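Side-chain contacts in DyP (Bjerkandera adusta, PDB 3VXJ), which is a heme b enzyme of the DyP-type peroxidase family, which probably uses peroxide to oxidise dyes and phenolic substrates: residues 35-40 / 144-149; 43-48 / 434-439. One frame throughout, in Å; residues are numbered along the deposited sequence.

Interaction 1: 35-40 / 144-149; sequences TSFKTA and SSITQV
Phe37, on helix 34-48, reaches across to Ser145 and Ile146 where the chain runs from a 3-10 turn into strand 146-155. Its CB lies beside the hydroxyl of Ser145, with Ser145 OG 4.1 Å from Phe37 CB. From there CG stands anti to the backbone N (chi1 -180°), which carries the ring off the helix to Ile146, CD1 leading. CD1 meets that residue first: Ile146 CG2 comes to the ring edge, near its plane, 3.4 Å from Phe37 CD1. The same methyl, Ile146 CG2, is 3.6 Å from Phe37 CE1, so it sits against one side of the rim, touching two neighbouring ring carbons and neither face. The side chain also touches Val31 of strand 23-31 and Leu79, and its ring meets that of Phe142, the two planes at about 40°.

This is the N-terminal ferredoxin-like half of a DyP peroxidase, a four-stranded antiparallel sheet with helices packed on it. Helix 34-48 follows strand 23-31, and strand 146-155, an edge strand, lies antiparallel to strand 23-31, so the phenylalanine packs its helix against the start of that edge strand.

Ser145 packs closer to the helix backbone. Ser145 CB is 3.5 Å from Phe37 N and 3.7 Å from Ser36 CB, the latter a contact of two serines through their methylenes. With chi1 at 76°, OG lies between its own backbone N and carbonyl carbon; Ser145 OG approaches Phe37 CA at 3.6 Å, a van der Waals neighbour, while the hydrogen bond that satisfies this buried hydroxyl goes to the carbonyl O of Phe142, at the end of helix 128-142.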
ATOM      1  N   THR A  35      29.298 -14.536   0.199  1.00 13.87           N
ATOM      2  CA  THR A  35      30.486 -13.811  -0.267  1.00 14.78           C
ATOM      3  C   THR A  35      30.286 -13.302  -1.690  1.00 13.99           C
ATOM      4  O   THR A  35      30.572 -12.138  -1.980  1.00 13.96           O
ATOM      5  CB  THR A  35      31.762 -14.672  -0.157  1.00 15.90           C
ATOM      6  OG1 THR A  35      31.950 -15.063   1.209  1.00 18.31           O
ATOM      7  CG2 THR A  35      32.996 -13.893  -0.620  1.00 17.56           C
ATOM      8  N   SER A  36      29.765 -14.163  -2.562  1.00 13.61           N
ATOM      9  CA  SER A  36      29.530 -13.789  -3.953  1.00 13.72           C
ATOM     10  C   SER A  36      28.406 -12.758  -4.083  1.00 12.38           C
ATOM     11  O   SER A  36      28.496 -11.843  -4.903  1.00 12.75           O
ATOM     12  CB  SER A  36      29.263 -15.028  -4.805  1.00 14.21           C
ATOM     13  OG  SER A  36      30.366 -15.918  -4.732  1.00 18.57           O
ATOM     14  N   PHE A  37      27.369 -12.889  -3.260  1.00 11.87           N
ATOM     15  CA  PHE A  37      26.298 -11.901  -3.230  1.00 11.23           C
ATOM     16  C   PHE A  37      26.804 -10.510  -2.842  1.00 11.49           C
ATOM     17  O   PHE A  37      26.433  -9.517  -3.467  1.00 11.84           O
ATOM     18  CB  PHE A  37      25.173 -12.325  -2.281  1.00 10.73           C
ATOM     19  CG  PHE A  37      24.048 -11.342  -2.229  1.00 11.01           C
ATOM     20  CD1 PHE A  37      23.015 -11.409  -3.156  1.00 12.17           C
ATOM     21  CD2 PHE A  37      24.041 -10.322  -1.281  1.00 10.80           C
ATOM     22  CE1 PHE A  37      21.972 -10.485  -3.118  1.00 12.36           C
ATOM     23  CE2 PHE A  37      23.008  -9.395  -1.243  1.00 10.52           C
ATOM     24  CZ  PHE A  37      21.971  -9.488  -2.157  1.00 11.11           C
ATOM     25  N   LYS A  38      27.645 -10.450  -1.813  1.00 11.84           N
ATOM     26  CA  LYS A  38      28.141  -9.181  -1.299  1.00 12.04           C
ATOM     27  C   LYS A  38      28.994  -8.424  -2.312  1.00 12.86           C
ATOM     28  O   LYS A  38      28.832  -7.220  -2.458  1.00 12.40           O
ATOM     29  CB  LYS A  38      28.902  -9.392   0.008  1.00 12.31           C
ATOM     30  CG  LYS A  38      27.981  -9.766   1.165  1.00 12.34           C
ATOM     31  CD  LYS A  38      28.740 -10.016   2.437  1.00 14.22           C
ATOM     32  CE  LYS A  38      27.776 -10.485   3.507  1.00 16.02           C
ATOM     33  NZ  LYS A  38      28.336 -10.326   4.863  1.00 20.96           N
ATOM     34  N   THR A  39      29.880  -9.114  -3.030  1.00 11.38           N
ATOM     35  CA  THR A  39      30.664  -8.438  -4.053  1.00 12.49           C
ATOM     36  C   THR A  39      29.784  -8.014  -5.233  1.00 12.64           C
ATOM     37  O   THR A  39      29.944  -6.906  -5.756  1.00 13.10           O
ATOM     38  CB  THR A  39      31.912  -9.248  -4.486  1.00 12.55           C
ATOM     39  OG1 THR A  39      32.629  -8.519  -5.495  1.00 13.60           O
ATOM     40  CG2 THR A  39      31.541 -10.639  -5.017  1.00 13.68           C
ATOM     41  N   ALA A  40      28.843  -8.869  -5.632  1.00 12.54           N
ATOM     42  CA  ALA A  40      27.866  -8.474  -6.657  1.00 13.12           C
ATOM     43  C   ALA A  40      27.086  -7.223  -6.221  1.00 12.74           C
ATOM     44  O   ALA A  40      26.829  -6.337  -7.032  1.00 13.02           O
ATOM     45  CB  ALA A  40      26.919  -9.621  -6.975  1.00 13.56           C
ATOM     46  N   SER A 144      24.784 -17.011  -9.983  1.00 16.00           N
ATOM     47  CA  SER A 144      24.320 -18.074  -9.096  1.00 16.15           C
ATOM     48  C   SER A 144      24.415 -17.730  -7.604  1.00 15.10           C
ATOM     49  O   SER A 144      24.082 -18.565  -6.766  1.00 15.54           O
ATOM     50  CB  SER A 144      25.082 -19.369  -9.384  1.00 17.14           C
ATOM     51  OG  SER A 144      26.455 -19.197  -9.113  1.00 19.78           O
ATOM     52  N   SER A 145      24.849 -16.510  -7.267  1.00 14.17           N
ATOM     53  CA  SER A 145      24.863 -16.071  -5.863  1.00 13.34           C
ATOM     54  C   SER A 145      23.447 -15.927  -5.308  1.00 12.55           C
ATOM     55  O   SER A 145      23.255 -15.905  -4.097  1.00 12.16           O
ATOM     56  CB  SER A 145      25.653 -14.769  -5.667  1.00 13.56           C
ATOM     57  OG  SER A 145      24.938 -13.624  -6.117  1.00 13.87           O
ATOM     58  N   ILE A 146      22.469 -15.828  -6.209  1.00 12.35           N
ATOM     59  CA  ILE A 146      21.054 -15.799  -5.839  1.00 12.75           C
ATOM     60  C   ILE A 146      20.237 -16.797  -6.651  1.00 12.70           C
ATOM     61  O   ILE A 146      20.655 -17.247  -7.726  1.00 13.36           O
ATOM     62  CB  ILE A 146      20.401 -14.388  -6.001  1.00 12.29           C
ATOM     63  CG1 ILE A 146      20.314 -13.971  -7.477  1.00 12.44           C
ATOM     64  CG2 ILE A 146      21.110 -13.346  -5.123  1.00 12.42           C
ATOM     65  CD1 ILE A 146      19.596 -12.649  -7.712  1.00 13.25           C
ATOM     66  N   THR A 147      19.076 -17.149  -6.106  1.00 13.03           N
ATOM     67  CA  THR A 147      18.035 -17.834  -6.862  1.00 13.44           C
ATOM     68  C   THR A 147      16.813 -16.931  -6.836  1.00 12.79           C
ATOM     69  O   THR A 147      16.371 -16.481  -5.771  1.00 12.27           O
ATOM     70  CB  THR A 147      17.690 -19.216  -6.269  1.00 13.71           C
ATOM     71  OG1 THR A 147      18.830 -20.076  -6.379  1.00 15.69           O
ATOM     72  CG2 THR A 147      16.521 -19.861  -7.011  1.00 15.40           C
ATOM     73  N   GLN A 148      16.282 -16.644  -8.015  1.00 13.06           N
ATOM     74  CA  GLN A 148      15.066 -15.868  -8.137  1.00 13.86           C
ATOM     75  C   GLN A 148      13.894 -16.831  -7.955  1.00 14.28           C
ATOM     76  O   GLN A 148      13.642 -17.690  -8.808  1.00 15.87           O
ATOM     77  CB  GLN A 148      15.043 -15.144  -9.485  1.00 13.92           C
ATOM     78  CG  GLN A 148      16.167 -14.103  -9.603  1.00 15.71           C
ATOM     79  CD  GLN A 148      16.363 -13.558 -11.003  1.00 17.47           C
ATOM     80  OE1 GLN A 148      15.400 -13.295 -11.726  1.00 19.09           O
ATOM     81  NE2 GLN A 148      17.621 -13.366 -11.386  1.00 19.28           N
ATOM     82  N   VAL A 149      13.221 -16.718  -6.813  1.00 13.67           N
ATOM     83  CA  VAL A 149      12.188 -17.681  -6.412  1.00 14.16           C
ATOM     84  C   VAL A 149      10.795 -17.317  -6.924  1.00 14.23           C
ATOM     85  O   VAL A 149       9.913 -18.181  -7.020  1.00 15.36           O
ATOM     86  CB  VAL A 149      12.179 -17.927  -4.871  1.00 13.86           C
ATOM     87  CG1 VAL A 149      13.503 -18.554  -4.427  1.00 14.23           C
ATOM     88  CG2 VAL A 149      11.909 -16.636  -4.087  1.00 14.14           C
TER

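Interaction 2: 43-48 / 434-439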
ATOM      1  N   THR A  43      29.037  -4.047  -6.615  1.00 13.80           N
ATOM      2  CA  THR A  43      29.021  -3.699  -8.035  1.00 15.15           C
ATOM      3  C   THR A  43      27.692  -3.050  -8.427  1.00 14.22           C
ATOM      4  O   THR A  43      27.652  -2.047  -9.144  1.00 15.33           O
ATOM      5  CB  THR A  43      29.209  -4.958  -8.913  1.00 15.34           C
ATOM      6  OG1 THR A  43      30.434  -5.608  -8.562  1.00 18.31           O
ATOM      7  CG2 THR A  43      29.244  -4.596 -10.383  1.00 17.65           C
ATOM      8  N   TYR A  44      26.609  -3.650  -7.956  1.00 13.32           N
ATOM      9  CA  TYR A  44      25.262  -3.286  -8.374  1.00 12.90           C
ATOM     10  C   TYR A  44      24.789  -1.926  -7.851  1.00 12.99           C
ATOM     11  O   TYR A  44      24.218  -1.134  -8.602  1.00 13.14           O
ATOM     12  CB  TYR A  44      24.294  -4.394  -7.948  1.00 12.44           C
ATOM     13  CG  TYR A  44      22.928  -4.282  -8.570  1.00 11.72           C
ATOM     14  CD1 TYR A  44      22.718  -4.680  -9.887  1.00 12.00           C
ATOM     15  CD2 TYR A  44      21.845  -3.786  -7.842  1.00 10.86           C
ATOM     16  CE1 TYR A  44      21.467  -4.578 -10.467  1.00 11.49           C
ATOM     17  CE2 TYR A  44      20.590  -3.672  -8.409  1.00 11.39           C
ATOM     18  CZ  TYR A  44      20.406  -4.073  -9.720  1.00 10.79           C
ATOM     19  OH  TYR A  44      19.167  -3.965 -10.296  1.00 11.98           O
ATOM     20  N   VAL A  45      25.044  -1.650  -6.575  1.00 13.16           N
ATOM     21  CA  VAL A  45      24.411  -0.509  -5.906  1.00 13.98           C
ATOM     22  C   VAL A  45      24.692   0.850  -6.569  1.00 14.77           C
ATOM     23  O   VAL A  45      23.744   1.553  -6.915  1.00 14.82           O
ATOM     24  CB  VAL A  45      24.689  -0.501  -4.380  1.00 14.07           C
ATOM     25  CG1 VAL A  45      24.239   0.819  -3.735  1.00 15.15           C
ATOM     26  CG2 VAL A  45      23.998  -1.666  -3.721  1.00 14.57           C
ATOM     27  N   PRO A  46      25.978   1.208  -6.782  1.00 15.64           N
ATOM     28  CA  PRO A  46      26.238   2.524  -7.375  1.00 16.57           C
ATOM     29  C   PRO A  46      25.671   2.676  -8.783  1.00 16.83           C
ATOM     30  O   PRO A  46      25.390   3.795  -9.214  1.00 18.28           O
ATOM     31  CB  PRO A  46      27.775   2.604  -7.419  1.00 17.47           C
ATOM     32  CG  PRO A  46      28.238   1.192  -7.321  1.00 18.30           C
ATOM     33  CD  PRO A  46      27.233   0.497  -6.468  1.00 16.42           C
ATOM     34  N   GLU A  47      25.494   1.558  -9.484  1.00 16.55           N
ATOM     35  CA  GLU A  47      25.013   1.560 -10.866  1.00 17.58           C
ATOM     36  C   GLU A  47      23.496   1.658 -11.009  1.00 16.15           C
ATOM     37  O   GLU A  47      22.996   2.281 -11.947  1.00 17.28           O
ATOM     38  CB  GLU A  47      25.509   0.309 -11.611  1.00 18.52           C
ATOM     39  CG  GLU A  47      27.028   0.166 -11.695  1.00 22.87           C
ATOM     40  CD  GLU A  47      27.735   1.432 -12.164  1.00 27.91           C
ATOM     41  OE1 GLU A  47      27.388   1.960 -13.245  1.00 30.56           O
ATOM     42  OE2 GLU A  47      28.652   1.898 -11.448  1.00 30.37           O
ATOM     43  N   ARG A  48      22.775   1.037 -10.080  1.00 14.42           N
ATOM     44  CA  ARG A  48      21.353   0.751 -10.282  1.00 13.57           C
ATOM     45  C   ARG A  48      20.387   1.224  -9.198  1.00 12.38           C
ATOM     46  O   ARG A  48      19.203   1.414  -9.475  1.00 11.88           O
ATOM     47  CB  ARG A  48      21.151  -0.753 -10.495  1.00 13.54           C
ATOM     48  CG  ARG A  48      21.851  -1.318 -11.735  1.00 15.56           C
ATOM     49  CD  ARG A  48      21.116  -0.954 -13.015  1.00 18.92           C
ATOM     50  NE  ARG A  48      21.716  -1.611 -14.174  1.00 20.79           N
ATOM     51  CZ  ARG A  48      22.290  -0.983 -15.195  1.00 23.51           C
ATOM     52  NH1 ARG A  48      22.337   0.344 -15.232  1.00 25.59           N
ATOM     53  NH2 ARG A  48      22.805  -1.688 -16.192  1.00 25.89           N
ATOM     54  N   SER A 434      24.061   3.904   1.369  1.00 10.85           N
ATOM     55  CA  SER A 434      25.379   3.683   1.958  1.00 11.40           C
ATOM     56  C   SER A 434      25.402   2.401   2.791  1.00 10.79           C
ATOM     57  O   SER A 434      26.368   1.648   2.735  1.00 11.78           O
ATOM     58  CB  SER A 434      25.838   4.901   2.776  1.00 11.59           C
ATOM     59  OG  SER A 434      24.955   5.172   3.849  1.00 12.53           O
ATOM     60  N   ALA A 435      24.329   2.123   3.536  1.00 10.22           N
ATOM     61  CA  ALA A 435      24.298   0.908   4.353  1.00  9.73           C
ATOM     62  C   ALA A 435      24.333  -0.363   3.509  1.00  9.68           C
ATOM     63  O   ALA A 435      24.878  -1.377   3.939  1.00  9.76           O
ATOM     64  CB  ALA A 435      23.104   0.903   5.285  1.00 10.10           C
ATOM     65  N   LEU A 436      23.767  -0.305   2.305  1.00  9.69           N
ATOM     66  CA  LEU A 436      23.820  -1.452   1.403  1.00 10.44           C
ATOM     67  C   LEU A 436      25.244  -1.940   1.169  1.00 10.97           C
ATOM     68  O   LEU A 436      25.511  -3.142   1.201  1.00 11.38           O
ATOM     69  CB  LEU A 436      23.151  -1.131   0.070  1.00 10.29           C
ATOM     70  CG  LEU A 436      21.621  -1.097   0.060  1.00 10.23           C
ATOM     71  CD1 LEU A 436      21.142  -0.628  -1.293  1.00 11.01           C
ATOM     72  CD2 LEU A 436      21.015  -2.455   0.392  1.00 10.93           C
ATOM     73  N   THR A 437      26.159  -1.004   0.939  1.00 11.59           N
ATOM     74  CA  THR A 437      27.543  -1.368   0.653  1.00 12.08           C
ATOM     75  C   THR A 437      28.451  -1.387   1.886  1.00 12.44           C
ATOM     76  O   THR A 437      29.343  -2.238   1.981  1.00 13.33           O
ATOM     77  CB  THR A 437      28.146  -0.491  -0.477  1.00 13.00           C
ATOM     78  OG1 THR A 437      28.147   0.887  -0.083  1.00 13.80           O
ATOM     79  CG2 THR A 437      27.330  -0.660  -1.755  1.00 14.07           C
ATOM     80  N   ALA A 438      28.221  -0.469   2.826  1.00 12.20           N
ATOM     81  CA  ALA A 438      29.086  -0.331   4.005  1.00 12.89           C
ATOM     82  C   ALA A 438      28.766  -1.341   5.104  1.00 12.91           C
ATOM     83  O   ALA A 438      29.630  -1.668   5.920  1.00 14.32           O
ATOM     84  CB  ALA A 438      29.029   1.092   4.556  1.00 13.17           C
ATOM     85  N   THR A 439      27.534  -1.838   5.118  1.00 12.31           N
ATOM     86  CA  THR A 439      27.092  -2.767   6.162  1.00 12.40           C
ATOM     87  C   THR A 439      26.655  -4.104   5.582  1.00 12.16           C
ATOM     88  O   THR A 439      27.262  -5.139   5.883  1.00 12.94           O
ATOM     89  CB  THR A 439      25.960  -2.169   7.025  1.00 11.55           C
ATOM     90  OG1 THR A 439      26.399  -0.927   7.583  1.00 13.21           O
ATOM     91  CG2 THR A 439      25.580  -3.118   8.158  1.00 13.53           C
TER
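Val45 points from helix 34-48 at the C-terminal helix 433-440, where Leu436 and Thr437 both point back at it. Each of the two pairs meets at a slant, and the branches of the valine divide the work. One methyl goes to the leucine: Val45 CG2 lies 3.9 Å from both Leu436 CB and Leu436 CD1, so it rests against the root and one tip of that chain. CB and CG1 go to the threonine: Thr437 CG2 is 3.7 Å from Val45 CB and 4.0 Å from Val45 CG1.

What turns the threonine methyl outward is its first torsion, 61°, which sets CG2 anti to the carbonyl carbon and directs OG1 to its own helix, where it makes a weak hydrogen bond to Ser434 O. Leu436 also touches Phe71 of strand 65-71, in the N-terminal sheet. The helix belongs to the far end of the sequence, so this packing fastens the C-terminus onto the N-terminal domain. The touching atoms are all aliphatic carbons, so at this patch the segments meet by shape and van der Waals packing, and the contact itself gives no polar anchor.

How the interactions relate
Both interactions draw on helix 34-48, with centres 14 Å apart and well away from the heme. Interaction 1 uses its earlier turns to join it to the start of strand 146-155 within the N-terminal domain; interaction 2 uses its last turns to join it to a helix nearly 400 residues later. Both are largely buried, though each has one partly exposed participant, Ser36 in the first and Thr437 in the second. The chemistry differs: 35-40/144-149 combines an aromatic rim with serine atoms packed close to the helix backbone, whereas 43-48/434-439 is aliphatic branches between two helices. Lys38 adds a further tie, salt-bridging the C-terminal carboxylate of Ala442.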